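Local coordinates for endo-beta-mannanase (Rhizomucor miehei, PDB 4QP0), which probably hydrolyses internal beta-1,4-mannosidic linkages in mannans, galactomannans and glucomannans, as a secreted fungal enzyme of glycoside hydrolase family 5, at residues Y27-S32 against D90-Q95; T54-L59 against V64-W69; M76-N81 against I146-N151. All coordinates share one frame; numbering follows the deposited sequence.

Interaction 1: residues Y27-S32 against D90-Q95; sequences YYLMTS and DYIIQQ
Ile-92 of helix 87-98 reaches the short 3-10 turn at Leu-29 with a single methyl, and that methyl carries the whole contact. The tight part is small: CD1 of Ile-92 lies 3.5 Å from Leu-29 O and 3.7 Å from Leu-29 CB, with the backbone N of Met-30 close behind. Ile-92 gets there by placing CG1 beside its own backbone N (chi1 -72°) and extending on to CD1 (chi2 162°), which drives the longer branch at the turn. The Leu-29 side chain also touches Thr-54 of strand 51-55; Ile-92 also rests on Leu-103 of strand 102-106. Met-30, whose CB points away from the helix, packs its side chain on Trp-55 and Asn-58. The touching residues are all buried, whereas Gln-94 and Gln-95, partly exposed, mark the more open side of the helix. The turn is braced from within. Tyr-28 O accepts from Thr-31 N at 3.2 Å and from Ser-32 OG at 2.9 Å, the two donors approaching from opposite faces of the carbonyl plane. The methyl thus lies against backbone as well as Leu-29 CB, but Leu-29 O already accepts from Ser-32 N. Between Leu-29, Met-30 and Ile-92 the contact therefore rests on van der Waals packing, and the polar tie beside it is the hydrogen bond between Ser-32 O and Arg-88 NH1 of the same helix.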
loop_
_atom_site.group_PDB
_atom_site.type_symbol
_atom_site.label_atom_id
_atom_site.label_comp_id
_atom_site.label_asym_id
_atom_site.label_seq_id
_atom_site.Cartn_x
_atom_site.Cartn_y
_atom_site.Cartn_z
ATOM N N TYR A 27 5.843 -6.707 -1.988
ATOM C CA TYR A 27 6.734 -5.570 -1.774
ATOM C C TYR A 27 8.101 -5.775 -2.433
ATOM O O TYR A 27 8.765 -4.807 -2.832
ATOM C CB TYR A 27 6.909 -5.327 -0.267
ATOM C CG TYR A 27 7.946 -6.216 0.391
ATOM C CD1 TYR A 27 9.273 -5.798 0.508
ATOM C CD2 TYR A 27 7.606 -7.479 0.889
ATOM C CE1 TYR A 27 10.229 -6.607 1.099
ATOM C CE2 TYR A 27 8.558 -8.295 1.491
ATOM C CZ TYR A 27 9.870 -7.854 1.591
ATOM O OH TYR A 27 10.836 -8.645 2.179
ATOM N N TYR A 28 8.495 -7.044 -2.546
ATOM C CA TYR A 28 9.841 -7.454 -2.946
ATOM C C TYR A 28 10.045 -7.507 -4.460
ATOM O O TYR A 28 11.078 -8.007 -4.932
ATOM C CB TYR A 28 10.172 -8.827 -2.334
ATOM C CG TYR A 28 9.192 -9.916 -2.730
ATOM C CD1 TYR A 28 9.445 -10.749 -3.820
ATOM C CD2 TYR A 28 8.002 -10.102 -2.025
ATOM C CE1 TYR A 28 8.550 -11.739 -4.190
ATOM C CE2 TYR A 28 7.100 -11.090 -2.395
ATOM C CZ TYR A 28 7.380 -11.904 -3.474
ATOM O OH TYR A 28 6.489 -12.880 -3.838
ATOM N N LEU A 29 9.072 -7.012 -5.227
ATOM C CA LEU A 29 9.201 -7.014 -6.683
ATOM C C LEU A 29 10.409 -6.195 -7.144
ATOM O O LEU A 29 11.130 -6.601 -8.060
ATOM C CB LEU A 29 7.909 -6.540 -7.358
ATOM C CG LEU A 29 6.893 -7.650 -7.681
ATOM C CD1 LEU A 29 5.542 -7.069 -8.083
ATOM C CD2 LEU A 29 7.416 -8.587 -8.764
ATOM N N MET A 30 10.631 -5.064 -6.472
ATOM C CA MET A 30 11.758 -4.177 -6.755
ATOM C C MET A 30 13.161 -4.808 -6.622
ATOM O O MET A 30 14.139 -4.242 -7.099
ATOM C CB MET A 30 11.650 -2.891 -5.916
ATOM C CG MET A 30 11.719 -3.082 -4.410
ATOM S SD MET A 30 11.847 -1.487 -3.575
ATOM C CE MET A 30 11.843 -1.998 -1.857
ATOM N N THR A 31 13.264 -5.969 -5.974
ATOM C CA THR A 31 14.568 -6.617 -5.782
ATOM C C THR A 31 14.660 -7.968 -6.468
ATOM O O THR A 31 15.714 -8.604 -6.456
ATOM C CB THR A 31 14.928 -6.797 -4.289
ATOM O OG1 THR A 31 13.927 -7.597 -3.640
ATOM C CG2 THR A 31 15.075 -5.441 -3.586
ATOM N N SER A 32 13.555 -8.402 -7.059
ATOM C CA SER A 32 13.474 -9.721 -7.661
ATOM C C SER A 32 14.150 -9.765 -9.021
ATOM O O SER A 32 14.113 -8.786 -9.771
ATOM C CB SER A 32 12.013 -10.153 -7.799
ATOM O OG SER A 32 11.422 -10.346 -6.527
ATOM N N ASP A 90 10.275 -0.079 -14.331
ATOM C CA ASP A 90 9.878 -0.116 -15.740
ATOM C C ASP A 90 9.565 -1.552 -16.164
ATOM O O ASP A 90 8.569 -1.811 -16.827
ATOM C CB ASP A 90 10.987 0.455 -16.644
ATOM C CG ASP A 90 11.178 1.982 -16.507
ATOM O OD1 ASP A 90 10.465 2.661 -15.735
ATOM O OD2 ASP A 90 12.065 2.513 -17.201
ATOM N N TYR A 91 10.427 -2.482 -15.773
ATOM C CA TYR A 91 10.251 -3.879 -16.133
ATOM C C TYR A 91 9.042 -4.487 -15.431
ATOM O O TYR A 91 8.314 -5.288 -16.022
ATOM C CB TYR A 91 11.523 -4.683 -15.857
ATOM C CG TYR A 91 11.412 -6.131 -16.287
ATOM C CD1 TYR A 91 11.544 -6.499 -17.630
ATOM C CD2 TYR A 91 11.158 -7.137 -15.351
ATOM C CE1 TYR A 91 11.433 -7.830 -18.024
ATOM C CE2 TYR A 91 11.044 -8.467 -15.737
ATOM C CZ TYR A 91 11.184 -8.807 -17.066
ATOM O OH TYR A 91 11.070 -10.127 -17.432
ATOM N N ILE A 92 8.822 -4.094 -14.178
ATOM C CA ILE A 92 7.669 -4.576 -13.418
ATOM C C ILE A 92 6.361 -4.144 -14.086
ATOM O O ILE A 92 5.477 -4.976 -14.327
ATOM C CB ILE A 92 7.720 -4.126 -11.944
ATOM C CG1 ILE A 92 8.816 -4.895 -11.205
ATOM C CG2 ILE A 92 6.377 -4.356 -11.259
ATOM C CD1 ILE A 92 9.245 -4.256 -9.899
ATOM N N ILE A 93 6.263 -2.856 -14.409
ATOM C CA ILE A 93 5.085 -2.301 -15.083
ATOM C C ILE A 93 4.815 -3.006 -16.408
ATOM O O ILE A 93 3.662 -3.162 -16.803
ATOM C CB ILE A 93 5.239 -0.789 -15.356
ATOM C CG1 ILE A 93 5.569 -0.023 -14.068
ATOM C CG2 ILE A 93 3.976 -0.214 -15.992
ATOM C CD1 ILE A 93 5.945 1.427 -14.310
ATOM N N GLN A 94 5.889 -3.404 -17.089
ATOM C CA GLN A 94 5.805 -4.021 -18.411
ATOM C C GLN A 94 5.180 -5.414 -18.316
ATOM O O GLN A 94 4.237 -5.724 -19.039
ATOM C CB GLN A 94 7.194 -4.106 -19.046
ATOM C CG GLN A 94 7.183 -4.554 -20.499
ATOM C CD GLN A 94 8.543 -5.021 -20.980
ATOM O OE1 GLN A 94 9.036 -4.560 -22.012
ATOM N NE2 GLN A 94 9.158 -5.939 -20.238
ATOM N N GLN A 95 5.715 -6.227 -17.408
ATOM C CA GLN A 95 5.222 -7.577 -17.172
ATOM C C GLN A 95 3.831 -7.571 -16.558
ATOM O O GLN A 95 3.032 -8.485 -16.819
ATOM C CB GLN A 95 6.191 -8.366 -16.286
ATOM C CG GLN A 95 7.547 -8.634 -16.919
ATOM C CD GLN A 95 7.445 -9.097 -18.355
ATOM O OE1 GLN A 95 8.155 -8.596 -19.228
ATOM N NE2 GLN A 95 6.550 -10.046 -18.613
#

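Interaction 2: residues T54-L59 against V64-W69; sequences TWLFNL and VWFQQW
Leu-56 to Leu-59 runs at about 80° to Val-64 to Gln-67, and the two pieces are bridged where Leu-59 lies opposite Gln-67, with their CA atoms 4.5 Å apart. A single carbonyl, Asn-58 O, takes both hydrogen bonds of the crossing: Phe-66 N reaches it at 2.7 Å in the carbonyl plane, while Gln-67 N, almost straight at 172°, comes from above that plane. Beside them Leu-59 CA makes a C-H...O contact of 3.2 Å with Gln-67 O. Among the side chains, Asn-58 does most of the work. Its CB sits over one face of the Phe-66 ring, 4.1 Å from the centroid, as a CH-pi contact, and the backbone carbon of Leu-56 comes to the edge of the same ring. With CG anti to the backbone N (chi1 -165°), the Asn-58 amide is turned across Val-64, where a water accepts from ND2 at 2.9 Å and donates to Val-64 O. The water thus links the amide to a carbonyl that its OD1, also an acceptor, cannot bind. Further along, Leu-59 and Gln-67 lie side by side and point the same way, CG of Leu-59 standing 3.5 Å from Gln-67 OE1; the NE2 end of that amide is held by Tyr-120 of helix 116-124. Phe-66 and Gln-67 also pack on Tyr-145 of helix 136-151. Strand 51-55 belongs to the barrel, whereas strand 67-70 begins a two-stranded antiparallel hairpin outside it. The crossing closes the chain leaving strand 51-55 onto the start of the hairpin, a beta-alpha loop elaboration of the TIM barrel of family 5 glycoside hydrolases.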
loop_
_atom_site.group_PDB
_atom_site.type_symbol
_atom_site.label_atom_id
_atom_site.label_comp_id
_atom_site.label_asym_id
_atom_site.label_seq_id
_atom_site.Cartn_x
_atom_site.Cartn_y
_atom_site.Cartn_z
ATOM N N THR A 54 2.619 -3.101 -4.152
ATOM C CA THR A 54 4.066 -3.288 -4.023
ATOM C C THR A 54 4.813 -1.972 -3.789
ATOM O O THR A 54 4.273 -0.893 -4.015
ATOM C CB THR A 54 4.657 -4.049 -5.240
ATOM O OG1 THR A 54 6.057 -4.289 -5.040
ATOM C CG2 THR A 54 4.453 -3.278 -6.538
ATOM N N TRP A 55 6.062 -2.098 -3.347
ATOM C CA TRP A 55 6.938 -0.985 -2.970
ATOM C C TRP A 55 7.490 -0.237 -4.156
ATOM O O TRP A 55 8.022 -0.860 -5.083
ATOM C CB TRP A 55 8.117 -1.540 -2.169
ATOM C CG TRP A 55 7.846 -1.916 -0.724
ATOM C CD1 TRP A 55 8.770 -2.393 0.208
ATOM C CD2 TRP A 55 6.572 -1.832 0.021
ATOM N NE1 TRP A 55 8.178 -2.613 1.424
ATOM C CE2 TRP A 55 6.867 -2.291 1.387
ATOM C CE3 TRP A 55 5.271 -1.431 -0.291
ATOM C CZ2 TRP A 55 5.884 -2.360 2.372
ATOM C CZ3 TRP A 55 4.291 -1.505 0.709
ATOM C CH2 TRP A 55 4.592 -1.960 2.010
ATOM N N LEU A 56 7.382 1.096 -4.133
ATOM C CA LEU A 56 8.068 1.964 -5.108
ATOM C C LEU A 56 8.897 3.022 -4.379
ATOM O O LEU A 56 8.900 4.203 -4.740
ATOM C CB LEU A 56 7.092 2.631 -6.085
ATOM C CG LEU A 56 7.552 2.764 -7.554
ATOM C CD1 LEU A 56 6.611 3.643 -8.361
ATOM C CD2 LEU A 56 8.976 3.285 -7.694
ATOM N N PHE A 57 9.582 2.570 -3.338
ATOM C CA PHE A 57 10.523 3.363 -2.565
ATOM C C PHE A 57 11.654 2.407 -2.207
ATOM O O PHE A 57 11.431 1.192 -2.104
ATOM C CB PHE A 57 9.864 3.903 -1.287
ATOM C CG PHE A 57 9.361 2.823 -0.359
ATOM C CD1 PHE A 57 10.159 2.353 0.681
ATOM C CD2 PHE A 57 8.093 2.267 -0.533
ATOM C CE1 PHE A 57 9.705 1.351 1.519
ATOM C CE2 PHE A 57 7.633 1.266 0.304
ATOM C CZ PHE A 57 8.442 0.802 1.324
ATOM N N ASN A 58 12.862 2.937 -2.051
ATOM C CA ASN A 58 14.013 2.118 -1.672
ATOM C C ASN A 58 15.204 3.026 -1.419
ATOM O O ASN A 58 15.968 3.330 -2.328
ATOM C CB ASN A 58 14.338 1.060 -2.744
ATOM C CG ASN A 58 15.273 -0.023 -2.238
ATOM O OD1 ASN A 58 16.183 0.245 -1.450
ATOM N ND2 ASN A 58 15.058 -1.263 -2.694
ATOM N N LEU A 59 15.343 3.455 -0.171
ATOM C CA LEU A 59 16.353 4.438 0.209
ATOM C C LEU A 59 17.524 3.773 0.935
ATOM O O LEU A 59 17.338 3.132 1.978
ATOM C CB LEU A 59 15.732 5.533 1.078
ATOM C CG LEU A 59 14.623 6.412 0.493
ATOM C CD1 LEU A 59 13.236 5.925 0.902
ATOM C CD2 LEU A 59 14.839 7.853 0.944
ATOM N N VAL A 64 20.150 -2.737 -4.949
ATOM C CA VAL A 64 19.057 -1.968 -5.548
ATOM C C VAL A 64 18.776 -0.766 -4.658
ATOM O O VAL A 64 18.589 -0.914 -3.452
ATOM C CB VAL A 64 17.773 -2.822 -5.715
ATOM C CG1 VAL A 64 16.643 -2.018 -6.337
ATOM C CG2 VAL A 64 18.055 -4.055 -6.564
ATOM N N TRP A 65 18.781 0.426 -5.241
ATOM C CA TRP A 65 18.350 1.622 -4.519
ATOM C C TRP A 65 17.670 2.575 -5.448
ATOM O O TRP A 65 18.033 2.660 -6.623
ATOM C CB TRP A 65 19.514 2.298 -3.800
ATOM C CG TRP A 65 20.591 2.860 -4.702
ATOM C CD1 TRP A 65 21.667 2.175 -5.274
ATOM C CD2 TRP A 65 20.753 4.258 -5.151
ATOM N NE1 TRP A 65 22.450 3.022 -6.024
ATOM C CE2 TRP A 65 21.961 4.283 -5.991
ATOM C CE3 TRP A 65 20.048 5.436 -4.952
ATOM C CZ2 TRP A 65 22.418 5.450 -6.591
ATOM C CZ3 TRP A 65 20.519 6.607 -5.561
ATOM C CH2 TRP A 65 21.675 6.612 -6.360
ATOM N N PHE A 66 16.656 3.278 -4.944
ATOM C CA PHE A 66 15.983 4.323 -5.726
ATOM C C PHE A 66 16.353 5.725 -5.249
ATOM O O PHE A 66 16.409 6.651 -6.053
ATOM C CB PHE A 66 14.454 4.147 -5.744
ATOM C CG PHE A 66 13.992 2.813 -6.278
ATOM C CD1 PHE A 66 14.744 2.110 -7.211
ATOM C CD2 PHE A 66 12.777 2.271 -5.860
ATOM C CE1 PHE A 66 14.307 0.880 -7.693
ATOM C CE2 PHE A 66 12.339 1.042 -6.339
ATOM C CZ PHE A 66 13.105 0.350 -7.261
ATOM N N GLN A 67 16.575 5.870 -3.943
ATOM C CA GLN A 67 17.052 7.127 -3.355
ATOM C C GLN A 67 18.217 6.868 -2.415
ATOM O O GLN A 67 18.395 5.753 -1.922
ATOM C CB GLN A 67 15.958 7.822 -2.559
ATOM C CG GLN A 67 14.996 8.665 -3.360
ATOM C CD GLN A 67 13.747 8.990 -2.561
ATOM O OE1 GLN A 67 13.001 8.093 -2.144
ATOM N NE2 GLN A 67 13.508 10.274 -2.347
ATOM N N GLN A 68 18.984 7.919 -2.152
ATOM C CA GLN A 68 20.216 7.821 -1.382
ATOM C C GLN A 68 20.763 9.219 -1.120
ATOM O O GLN A 68 20.622 10.122 -1.946
ATOM C CB GLN A 68 21.221 6.940 -2.134
ATOM C CG GLN A 68 22.693 7.272 -1.973
ATOM C CD GLN A 68 23.568 6.405 -2.861
ATOM O OE1 GLN A 68 23.488 5.173 -2.824
ATOM N NE2 GLN A 68 24.409 7.047 -3.664
ATOM N N TRP A 69 21.366 9.394 0.051
ATOM C CA TRP A 69 21.961 10.661 0.419
ATOM C C TRP A 69 23.356 10.763 -0.112
ATOM O O TRP A 69 24.149 9.826 0.003
ATOM C CB TRP A 69 21.972 10.826 1.924
ATOM C CG TRP A 69 22.430 12.197 2.337
ATOM C CD1 TRP A 69 23.670 12.560 2.857
ATOM C CD2 TRP A 69 21.673 13.452 2.246
ATOM N NE1 TRP A 69 23.724 13.912 3.105
ATOM C CE2 TRP A 69 22.563 14.506 2.759
ATOM C CE3 TRP A 69 20.393 13.795 1.822
ATOM C CZ2 TRP A 69 22.164 15.834 2.833
ATOM C CZ3 TRP A 69 20.004 15.138 1.898
ATOM C CH2 TRP A 69 20.869 16.131 2.391
HETATM O O HOH W 1 17.367 -2.913 -2.177
#

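Interaction 3: residues M76-N81 against I146-N151; sequences MVINDN and ISHVLN
The polar link is a histidine-carboxylate hydrogen bond, from His-148 NE2 to Asp-80 OD1. It is short, 2.6 Å, with an angle of 154° at the hydrogen. OD1 receives it on its syn lone pair, the side of the other oxygen, and lies near the imidazole plane, so the bond enters at the ring edge. Carboxylate and ring are nearly coplanar, with 13° between their planes, and OD2 of Asp-80 stands 3.6 Å from CE1 of His-148. A negative carboxylate so placed would tend to favour the protonated imidazole. Arg-152, just beyond the end of the helix, adds a long and weak ion pair to the same OD1.

The apolar link comes over the ring face. CG2 of Ile-78 sits over the centre of the His-148 imidazole, 3.9 Å from the centroid, in a CH-pi contact. The other branch of Ile-78 ends in CD1, 3.7 Å from ND1 of His-148 and also close to His-148 CB. The torsion that sets CG of His-148 anti to the backbone N (chi1 -171°) sends the ring out from the helix toward the strand, where one face meets Ile-78 and the NE2 edge meets Asp-80. In the fold, these residues join strand 75-78 of the hairpin 67-70/75-78, and the turn after it, to helix 136-151, one of the helices packed around the TIM barrel, at a place near the protein surface.

A turn bond flanks the carboxylate. Asn-79 OD1 accepts from Asn-81 N at 3.0 Å, an Asx turn that bends the chain around Asp-80, while ND2 of Asn-79 is held by Trp-65 O and Thr-84 OG1.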
loop_
_atom_site.group_PDB
_atom_site.type_symbol
_atom_site.label_atom_id
_atom_site.label_comp_id
_atom_site.label_asym_id
_atom_site.label_seq_id
_atom_site.Cartn_x
_atom_site.Cartn_y
_atom_site.Cartn_z
ATOM N N MET A 76 19.689 14.738 -1.847
ATOM C CA MET A 76 19.021 13.456 -2.012
ATOM C C MET A 76 18.994 13.154 -3.505
ATOM O O MET A 76 18.292 13.820 -4.269
ATOM C CB MET A 76 17.606 13.487 -1.426
ATOM C CG MET A 76 16.934 12.119 -1.339
ATOM S SD MET A 76 17.749 10.929 -0.251
ATOM C CE MET A 76 17.271 11.555 1.358
ATOM N N VAL A 77 19.778 12.160 -3.911
ATOM C CA VAL A 77 19.892 11.801 -5.327
ATOM C C VAL A 77 19.049 10.576 -5.691
ATOM O O VAL A 77 18.817 9.697 -4.850
ATOM C CB VAL A 77 21.366 11.631 -5.777
ATOM C CG1 VAL A 77 22.130 12.930 -5.565
ATOM C CG2 VAL A 77 22.045 10.479 -5.050
ATOM N N ILE A 78 18.592 10.542 -6.945
ATOM C CA ILE A 78 17.677 9.506 -7.438
ATOM C C ILE A 78 18.368 8.619 -8.475
ATOM O O ILE A 78 19.140 9.108 -9.298
ATOM C CB ILE A 78 16.397 10.135 -8.039
ATOM C CG1 ILE A 78 15.647 10.951 -6.972
ATOM C CG2 ILE A 78 15.495 9.065 -8.648
ATOM C CD1 ILE A 78 14.554 11.854 -7.511
ATOM N N ASN A 79 18.069 7.321 -8.439
ATOM C CA ASN A 79 18.723 6.330 -9.297
ATOM C C ASN A 79 17.897 5.880 -10.496
ATOM O O ASN A 79 16.978 5.066 -10.360
ATOM C CB ASN A 79 19.131 5.109 -8.468
ATOM C CG ASN A 79 19.960 4.110 -9.254
ATOM O OD1 ASN A 79 20.559 4.450 -10.280
ATOM N ND2 ASN A 79 20.004 2.865 -8.773
ATOM N N ASP A 80 18.262 6.378 -11.673
ATOM C CA ASP A 80 17.579 6.021 -12.916
ATOM C C ASP A 80 18.184 4.796 -13.604
ATOM O O ASP A 80 17.755 4.436 -14.703
ATOM C CB ASP A 80 17.590 7.201 -13.894
ATOM C CG ASP A 80 16.779 8.397 -13.398
ATOM O OD1 ASP A 80 15.588 8.225 -13.041
ATOM O OD2 ASP A 80 17.334 9.516 -13.394
ATOM N N ASN A 81 19.170 4.156 -12.974
ATOM C CA ASN A 81 19.846 3.004 -13.584
ATOM C C ASN A 81 18.892 1.876 -13.985
ATOM O O ASN A 81 17.914 1.595 -13.290
ATOM C CB ASN A 81 20.949 2.450 -12.675
ATOM C CG ASN A 81 21.768 1.358 -13.344
ATOM O OD1 ASN A 81 21.481 0.172 -13.205
ATOM N ND2 ASN A 81 22.778 1.759 -14.093
ATOM N N ILE A 146 8.441 12.308 -5.797
ATOM C CA ILE A 146 7.114 12.035 -6.349
ATOM C C ILE A 146 7.036 12.531 -7.789
ATOM O O ILE A 146 6.655 11.777 -8.684
ATOM C CB ILE A 146 5.997 12.640 -5.466
ATOM C CG1 ILE A 146 5.788 11.770 -4.230
ATOM C CG2 ILE A 146 4.686 12.802 -6.230
ATOM C CD1 ILE A 146 5.000 12.447 -3.129
ATOM N N SER A 147 7.432 13.782 -8.007
ATOM C CA SER A 147 7.490 14.370 -9.348
ATOM C C SER A 147 8.296 13.512 -10.310
ATOM O O SER A 147 7.868 13.269 -11.428
ATOM C CB SER A 147 8.099 15.773 -9.293
ATOM O OG SER A 147 8.513 16.197 -10.584
ATOM N N HIS A 148 9.465 13.064 -9.866
ATOM C CA HIS A 148 10.354 12.259 -10.688
ATOM C C HIS A 148 9.714 10.951 -11.075
ATOM O O HIS A 148 9.771 10.541 -12.237
ATOM C CB HIS A 148 11.655 12.015 -9.937
ATOM C CG HIS A 148 12.730 11.379 -10.772
ATOM N ND1 HIS A 148 13.821 12.051 -11.177
ATOM C CD2 HIS A 148 12.848 10.092 -11.282
ATOM C CE1 HIS A 148 14.600 11.239 -11.906
ATOM N NE2 HIS A 148 14.001 10.040 -11.974
ATOM N N VAL A 149 9.090 10.290 -10.105
ATOM C CA VAL A 149 8.486 8.982 -10.334
ATOM C C VAL A 149 7.292 9.097 -11.278
ATOM O O VAL A 149 7.210 8.354 -12.258
ATOM C CB VAL A 149 8.082 8.293 -9.015
ATOM C CG1 VAL A 149 7.284 7.024 -9.292
ATOM C CG2 VAL A 149 9.319 7.963 -8.200
ATOM N N LEU A 150 6.396 10.048 -11.004
ATOM C CA LEU A 150 5.200 10.240 -11.843
ATOM C C LEU A 150 5.539 10.683 -13.272
ATOM O O LEU A 150 4.831 10.324 -14.219
ATOM C CB LEU A 150 4.225 11.250 -11.220
ATOM C CG LEU A 150 3.730 11.144 -9.774
ATOM C CD1 LEU A 150 2.511 12.032 -9.578
ATOM C CD2 LEU A 150 3.407 9.724 -9.367
ATOM N N ASN A 151 6.611 11.468 -13.408
ATOM C CA ASN A 151 7.040 11.988 -14.707
ATOM C C ASN A 151 7.898 11.026 -15.526
ATOM O O ASN A 151 7.993 11.170 -16.746
ATOM C CB ASN A 151 7.771 13.327 -14.546
ATOM C CG ASN A 151 6.822 14.482 -14.303
ATOM O OD1 ASN A 151 5.869 14.688 -15.058
ATOM N ND2 ASN A 151 7.075 15.244 -13.248
#

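All three interactions lie in the first half of the TIM barrel, within the family 5 range. Along the chain, interaction 2 is nested inside the loop closed by interaction 1, and interaction 3 opens after interaction 2 but crosses interaction 1. The centres of interactions 1 and 2 are about 12 Å apart; the two touch where Met-30 SD packs against Asn-58. Interactions 2 and 3, about 10 Å apart, share the hairpin of strands 67-70 and 75-78, and Leu-56 packs on Val-149. Interactions 1 and 3 do not touch. Interaction 2 is the middle piece, tying the hairpin to the loop that leaves barrel strand 51-55, and interaction 3 fixes it against helix 136-151 and the barrel wall.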